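Local atomic coordinates of putative amidohydrolase (Unidentified, PDB entry 3MKV), a protein that probably acts as a zinc-dependent prolidase of the amidohydrolase superfamily, hydrolysing dipeptides that end in proline. Residues A[70-75]-A[87-92]; A[93-98]-A[409-414]. One frame throughout, in Å; residues are numbered along the deposited sequence. Where two conformers were deposited one is given.

Contact 1 (A[70-75]-A[87-92]); sequences AIEFNL and TLRAVP
Arg89 reaches out from helix 83-99 to meet Ile71 and Glu72 in the loop that follows strand 65-66. Its chain bends twice, at chi2 and chi3; the side chains of Arg89 and Ile71 cross at about a right angle, and the bends bring the guanidinium against Ile71 CD1. That methyl lies over one face of the group, near its rim, and comes 3.6 Å from Arg89 NE. Near the edge, but tilted out of the guanidinium plane, Glu72 OE1 accepts from Arg89 NH1 over 2.9 Å, a salt bridge bent to 136° at the hydrogen. Glu72 takes it on the anti lone pair, and its carboxylate plane is turned 55° from the guanidinium. The same OE1 also pairs with Arg77 of helix 75-78, so two arginines share one oxygen, which probably favours the charged carboxylate. The loop comes close after the zinc ligands His65 and His67, and helix 83-99 comes next but one along the chain, as part of the TIM-barrel-like amidohydrolase fold; the side chain of Ile71 is about 14 Å from a zinc ion. The aliphatic base of Arg89 takes part too, its CB 3.9 Å from Ile71 CG2. One residue on, Ala90 adds a looser touch, its backbone N 4.2 Å from Ile71 CG2.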
loop_
_atom_site.group_PDB
_atom_site.type_symbol
_atom_site.label_atom_id
_atom_site.label_comp_id
_atom_site.label_asym_id
_atom_site.label_seq_id
_atom_site.Cartn_x
_atom_site.Cartn_y
_atom_site.Cartn_z
ATOM N N ALA A 70 -28.345 -16.909 -4.720
ATOM C CA ALA A 70 -28.319 -17.731 -3.512
ATOM C C ALA A 70 -28.517 -19.174 -3.923
ATOM O O ALA A 70 -29.572 -19.759 -3.683
ATOM C CB ALA A 70 -29.392 -17.305 -2.552
ATOM N N ILE A 71 -27.486 -19.737 -4.551
ATOM C CA ILE A 71 -27.565 -21.058 -5.168
ATOM C C ILE A 71 -27.408 -22.187 -4.157
ATOM O O ILE A 71 -27.601 -23.359 -4.497
ATOM C CB ILE A 71 -26.512 -21.236 -6.290
ATOM C CG1 ILE A 71 -25.091 -21.105 -5.731
ATOM C CG2 ILE A 71 -26.730 -20.235 -7.415
ATOM C CD1 ILE A 71 -24.011 -21.541 -6.726
ATOM N N GLU A 72 -27.049 -21.840 -2.922
ATOM C CA GLU A 72 -27.114 -22.798 -1.820
ATOM C C GLU A 72 -27.383 -22.144 -0.470
ATOM O O GLU A 72 -27.365 -20.919 -0.355
ATOM C CB GLU A 72 -25.883 -23.717 -1.759
ATOM C CG GLU A 72 -24.680 -23.296 -2.588
ATOM C CD GLU A 72 -23.470 -24.196 -2.340
ATOM O OE1 GLU A 72 -22.824 -24.644 -3.320
ATOM O OE2 GLU A 72 -23.175 -24.466 -1.152
ATOM N N PHE A 73 -27.644 -22.973 0.542
ATOM C CA PHE A 73 -27.928 -22.507 1.905
ATOM C C PHE A 73 -26.739 -21.825 2.609
ATOM O O PHE A 73 -26.935 -20.996 3.496
ATOM C CB PHE A 73 -28.440 -23.664 2.776
ATOM C CG PHE A 73 -29.884 -24.035 2.522
ATOM C CD1 PHE A 73 -30.213 -25.072 1.656
ATOM C CD2 PHE A 73 -30.917 -23.350 3.158
ATOM C CE1 PHE A 73 -31.542 -25.413 1.425
ATOM C CE2 PHE A 73 -32.251 -23.688 2.930
ATOM C CZ PHE A 73 -32.558 -24.721 2.067
ATOM N N ASN A 74 -25.516 -22.179 2.230
ATOM C CA ASN A 74 -24.329 -21.584 2.839
ATOM C C ASN A 74 -23.793 -20.403 2.012
ATOM O O ASN A 74 -23.019 -20.574 1.061
ATOM C CB ASN A 74 -23.248 -22.652 3.053
ATOM C CG ASN A 74 -22.010 -22.109 3.755
ATOM O OD1 ASN A 74 -21.913 -20.915 4.050
ATOM N ND2 ASN A 74 -21.050 -22.992 4.018
ATOM N N LEU A 75 -24.204 -19.201 2.399
ATOM C CA LEU A 75 -23.948 -18.007 1.615
ATOM C C LEU A 75 -22.479 -17.585 1.639
ATOM O O LEU A 75 -21.921 -17.216 0.607
ATOM C CB LEU A 75 -24.861 -16.877 2.091
ATOM C CG LEU A 75 -26.348 -17.239 1.962
ATOM C CD1 LEU A 75 -27.243 -16.097 2.424
ATOM C CD2 LEU A 75 -26.674 -17.624 0.529
ATOM N N THR A 87 -22.761 -18.141 -11.870
ATOM C CA THR A 87 -23.553 -17.575 -12.946
ATOM C C THR A 87 -24.373 -18.661 -13.630
ATOM O O THR A 87 -25.571 -18.519 -13.819
ATOM C CB THR A 87 -22.644 -16.911 -14.021
ATOM O OG1 THR A 87 -21.948 -15.792 -13.461
ATOM C CG2 THR A 87 -23.461 -16.447 -15.191
ATOM N N LEU A 88 -23.706 -19.746 -14.005
ATOM C CA LEU A 88 -24.349 -20.885 -14.644
ATOM C C LEU A 88 -25.396 -21.540 -13.740
ATOM O O LEU A 88 -26.457 -21.961 -14.202
ATOM C CB LEU A 88 -23.282 -21.911 -15.049
ATOM C CG LEU A 88 -22.727 -21.950 -16.479
ATOM C CD1 LEU A 88 -22.884 -20.641 -17.251
ATOM C CD2 LEU A 88 -21.284 -22.429 -16.462
ATOM N N ARG A 89 -25.107 -21.624 -12.446
ATOM C CA ARG A 89 -26.072 -22.226 -11.511
ATOM C C ARG A 89 -27.288 -21.350 -11.212
ATOM O O ARG A 89 -28.276 -21.837 -10.672
ATOM C CB ARG A 89 -25.399 -22.656 -10.208
ATOM C CG ARG A 89 -24.534 -23.897 -10.349
ATOM C CD ARG A 89 -24.760 -24.820 -9.167
ATOM N NE ARG A 89 -23.654 -24.781 -8.217
ATOM C CZ ARG A 89 -23.731 -25.225 -6.964
ATOM N NH1 ARG A 89 -22.669 -25.163 -6.165
ATOM N NH2 ARG A 89 -24.877 -25.718 -6.506
ATOM N N ALA A 90 -27.212 -20.070 -11.574
ATOM C CA ALA A 90 -28.323 -19.127 -11.403
ATOM C C ALA A 90 -29.351 -19.194 -12.533
ATOM O O ALA A 90 -30.525 -18.864 -12.339
ATOM C CB ALA A 90 -27.793 -17.694 -11.265
ATOM N N VAL A 91 -28.911 -19.616 -13.712
ATOM C CA VAL A 91 -29.792 -19.700 -14.882
ATOM C C VAL A 91 -31.058 -20.572 -14.699
ATOM O O VAL A 91 -32.181 -20.123 -14.951
ATOM C CB VAL A 91 -28.999 -20.158 -16.122
ATOM C CG1 VAL A 91 -29.947 -20.479 -17.276
ATOM C CG2 VAL A 91 -27.946 -19.081 -16.526
ATOM N N PRO A 92 -30.881 -21.832 -14.283
ATOM C CA PRO A 92 -32.040 -22.668 -13.994
ATOM C C PRO A 92 -32.945 -22.039 -12.931
ATOM O O PRO A 92 -34.170 -22.144 -13.016
ATOM C CB PRO A 92 -31.421 -23.973 -13.478
ATOM C CG PRO A 92 -29.997 -23.630 -13.135
ATOM C CD PRO A 92 -29.613 -22.546 -14.077
#

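Contact 2 (A[93-98]-A[409-414])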
loop_
_atom_site.group_PDB
_atom_site.type_symbol
_atom_site.label_atom_id
_atom_site.label_comp_id
_atom_site.label_asym_id
_atom_site.label_seq_id
_atom_site.Cartn_x
_atom_site.Cartn_y
_atom_site.Cartn_z
ATOM N N ILE A 93 -32.346 -21.383 -11.944
ATOM C CA ILE A 93 -33.112 -20.712 -10.893
ATOM C C ILE A 93 -34.032 -19.620 -11.435
ATOM O O ILE A 93 -35.208 -19.568 -11.096
ATOM C CB ILE A 93 -32.193 -20.130 -9.795
ATOM C CG1 ILE A 93 -31.478 -21.268 -9.055
ATOM C CG2 ILE A 93 -32.999 -19.281 -8.826
ATOM C CD1 ILE A 93 -30.584 -20.820 -7.932
ATOM N N MET A 94 -33.500 -18.760 -12.291
ATOM C CA MET A 94 -34.308 -17.699 -12.881
ATOM C C MET A 94 -35.430 -18.257 -13.762
ATOM O O MET A 94 -36.537 -17.704 -13.815
ATOM C CB MET A 94 -33.433 -16.735 -13.684
ATOM C CG MET A 94 -32.718 -15.673 -12.849
ATOM S SD MET A 94 -31.782 -14.521 -13.880
ATOM C CE MET A 94 -30.585 -15.632 -14.625
ATOM N N ARG A 95 -35.126 -19.347 -14.462
ATOM C CA ARG A 95 -36.056 -19.967 -15.395
ATOM C C ARG A 95 -37.270 -20.543 -14.656
ATOM O O ARG A 95 -38.408 -20.477 -15.131
ATOM C CB ARG A 95 -35.335 -21.085 -16.141
ATOM C CG ARG A 95 -35.679 -21.177 -17.605
ATOM C CD ARG A 95 -34.501 -21.724 -18.407
ATOM N NE ARG A 95 -34.757 -21.643 -19.842
ATOM C CZ ARG A 95 -35.631 -22.414 -20.477
ATOM N NH1 ARG A 95 -36.326 -23.321 -19.799
ATOM N NH2 ARG A 95 -35.812 -22.279 -21.784
ATOM N N ALA A 96 -37.021 -21.106 -13.480
ATOM C CA ALA A 96 -38.086 -21.731 -12.718
ATOM C C ALA A 96 -39.028 -20.703 -12.102
ATOM O O ALA A 96 -40.206 -21.005 -11.879
ATOM C CB ALA A 96 -37.512 -22.647 -11.662
ATOM N N MET A 97 -38.519 -19.493 -11.839
ATOM C CA MET A 97 -39.337 -18.430 -11.241
ATOM C C MET A 97 -40.390 -18.042 -12.247
ATOM O O MET A 97 -41.573 -17.930 -11.915
ATOM C CB MET A 97 -38.507 -17.191 -10.856
ATOM C CG MET A 97 -37.481 -17.401 -9.729
ATOM S SD MET A 97 -36.541 -15.902 -9.327
ATOM C CE MET A 97 -35.788 -16.366 -7.800
ATOM N N LEU A 98 -39.944 -17.852 -13.488
ATOM C CA LEU A 98 -40.815 -17.481 -14.590
ATOM C C LEU A 98 -41.889 -18.544 -14.836
ATOM O O LEU A 98 -43.054 -18.216 -15.073
ATOM C CB LEU A 98 -39.980 -17.255 -15.848
ATOM C CG LEU A 98 -40.687 -16.588 -17.025
ATOM C CD1 LEU A 98 -41.420 -15.302 -16.607
ATOM C CD2 LEU A 98 -39.667 -16.303 -18.142
ATOM N N ARG A 409 -44.429 -11.759 -25.145
ATOM C CA ARG A 409 -43.951 -12.995 -25.743
ATOM C C ARG A 409 -44.344 -14.148 -24.846
ATOM O O ARG A 409 -44.438 -13.996 -23.634
ATOM C CB ARG A 409 -42.431 -12.978 -25.941
ATOM C CG ARG A 409 -41.886 -11.691 -26.547
ATOM C CD ARG A 409 -40.446 -11.838 -27.030
ATOM N NE ARG A 409 -40.370 -12.520 -28.322
ATOM C CZ ARG A 409 -39.376 -12.368 -29.197
ATOM N NH1 ARG A 409 -38.367 -11.548 -28.923
ATOM N NH2 ARG A 409 -39.391 -13.029 -30.349
ATOM N N LEU A 410 -44.590 -15.301 -25.452
ATOM C CA LEU A 410 -44.950 -16.495 -24.714
ATOM C C LEU A 410 -43.703 -17.272 -24.367
ATOM O O LEU A 410 -42.920 -17.644 -25.238
ATOM C CB LEU A 410 -45.884 -17.387 -25.541
ATOM C CG LEU A 410 -47.235 -16.786 -25.942
ATOM C CD1 LEU A 410 -47.894 -17.596 -27.057
ATOM C CD2 LEU A 410 -48.162 -16.652 -24.731
ATOM N N PHE A 411 -43.512 -17.516 -23.082
ATOM C CA PHE A 411 -42.418 -18.341 -22.592
ATOM C C PHE A 411 -42.918 -19.766 -22.430
ATOM O O PHE A 411 -42.157 -20.732 -22.500
ATOM C CB PHE A 411 -41.932 -17.819 -21.239
ATOM C CG PHE A 411 -41.212 -18.851 -20.415
ATOM C CD1 PHE A 411 -41.800 -19.384 -19.279
ATOM C CD2 PHE A 411 -39.949 -19.301 -20.784
ATOM C CE1 PHE A 411 -41.135 -20.339 -18.521
ATOM C CE2 PHE A 411 -39.287 -20.263 -20.036
ATOM C CZ PHE A 411 -39.877 -20.779 -18.905
ATOM N N VAL A 412 -44.218 -19.875 -22.189
ATOM C CA VAL A 412 -44.857 -21.151 -21.937
ATOM C C VAL A 412 -46.312 -21.085 -22.370
ATOM O O VAL A 412 -47.114 -20.360 -21.782
ATOM C CB VAL A 412 -44.802 -21.507 -20.451
ATOM C CG1 VAL A 412 -45.941 -22.440 -20.079
ATOM C CG2 VAL A 412 -43.466 -22.127 -20.116
ATOM N N ASN A 413 -46.646 -21.843 -23.406
ATOM C CA ASN A 413 -48.019 -21.930 -23.873
ATOM C C ASN A 413 -48.422 -23.363 -24.194
ATOM O O ASN A 413 -48.302 -23.810 -25.331
ATOM C CB ASN A 413 -48.208 -21.058 -25.108
ATOM C CG ASN A 413 -49.592 -21.184 -25.696
ATOM O OD1 ASN A 413 -50.487 -21.766 -25.081
ATOM N ND2 ASN A 413 -49.780 -20.637 -26.893
ATOM N N GLU A 414 -48.902 -24.086 -23.193
ATOM C CA GLU A 414 -49.331 -25.455 -23.424
ATOM C C GLU A 414 -50.848 -25.553 -23.554
ATOM O O GLU A 414 -51.485 -26.439 -22.983
ATOM C CB GLU A 414 -48.803 -26.384 -22.333
ATOM C CG GLU A 414 -49.127 -25.954 -20.934
ATOM C CD GLU A 414 -48.226 -26.628 -19.929
ATOM O OE1 GLU A 414 -48.692 -26.930 -18.808
ATOM O OE2 GLU A 414 -47.047 -26.864 -20.271
#
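The helical backbone of 93-98 and the bent strand of 409-414 come nearest at Leu98 and Phe411, whose CA atoms are 8.2 Å apart, so side chains span the gap and no hydrogen bond crosses it. Phe411 does most of the work, though it was modelled in two conformers and the ring contacts, those of one of them, are less certain for it. With CG anti to the backbone N (chi1 158°), its ring projects from the corner of the strand toward the helix. Leu98 runs past it in the opposite direction and sets CD2 over one face: the methyl is 3.9 Å from the centroid of the Phe411 ring and 18° off its normal, a CH-pi contact. The methyl is shifted toward the rim and lies closest to Phe411 CG, at 3.7 Å, while Leu98 CG reaches Phe411 CD1 at 3.8 Å. At the far end of the ring, Phe411 CZ approaches Arg95 O to 4.1 Å. The Arg95 side chain offers a guanidinium face to Phe411 CE2, which sits 4.3 Å from Arg95 NH1, a loose approach; the charge is met by a salt bridge to Glu125, which also touches the Phe411 side chain. Leu98 also touches Val404 of strand 403-406. Phe411 and Val412 both face that valine in a classic beta bulge, and from this bulged corner the aromatic ring packs strand 409-413 against helix 83-99 of the amidohydrolase fold.

Overall arrangement
Following the chain from the N terminus, strand 65-66 leads into loop 70-75, then short helix 75-78 and helix 83-99. Contact 1 closes this short excursion, with 11 residues between its segments. Contact 2 opens directly afterwards on the same helix and closes a far longer loop of 310 residues, when strand 409-413 returns near the C terminus. The two loops therefore follow in series, neither nested nor crossed. Helix 83-99 joins them: its middle holds the loop beyond the zinc-binding strand, its last turns the C-terminal strand. Their centres lie 18 Å apart, yet the contacts touch where Ile71 CG2 packs against Ile93 CD1 at 3.9 Å.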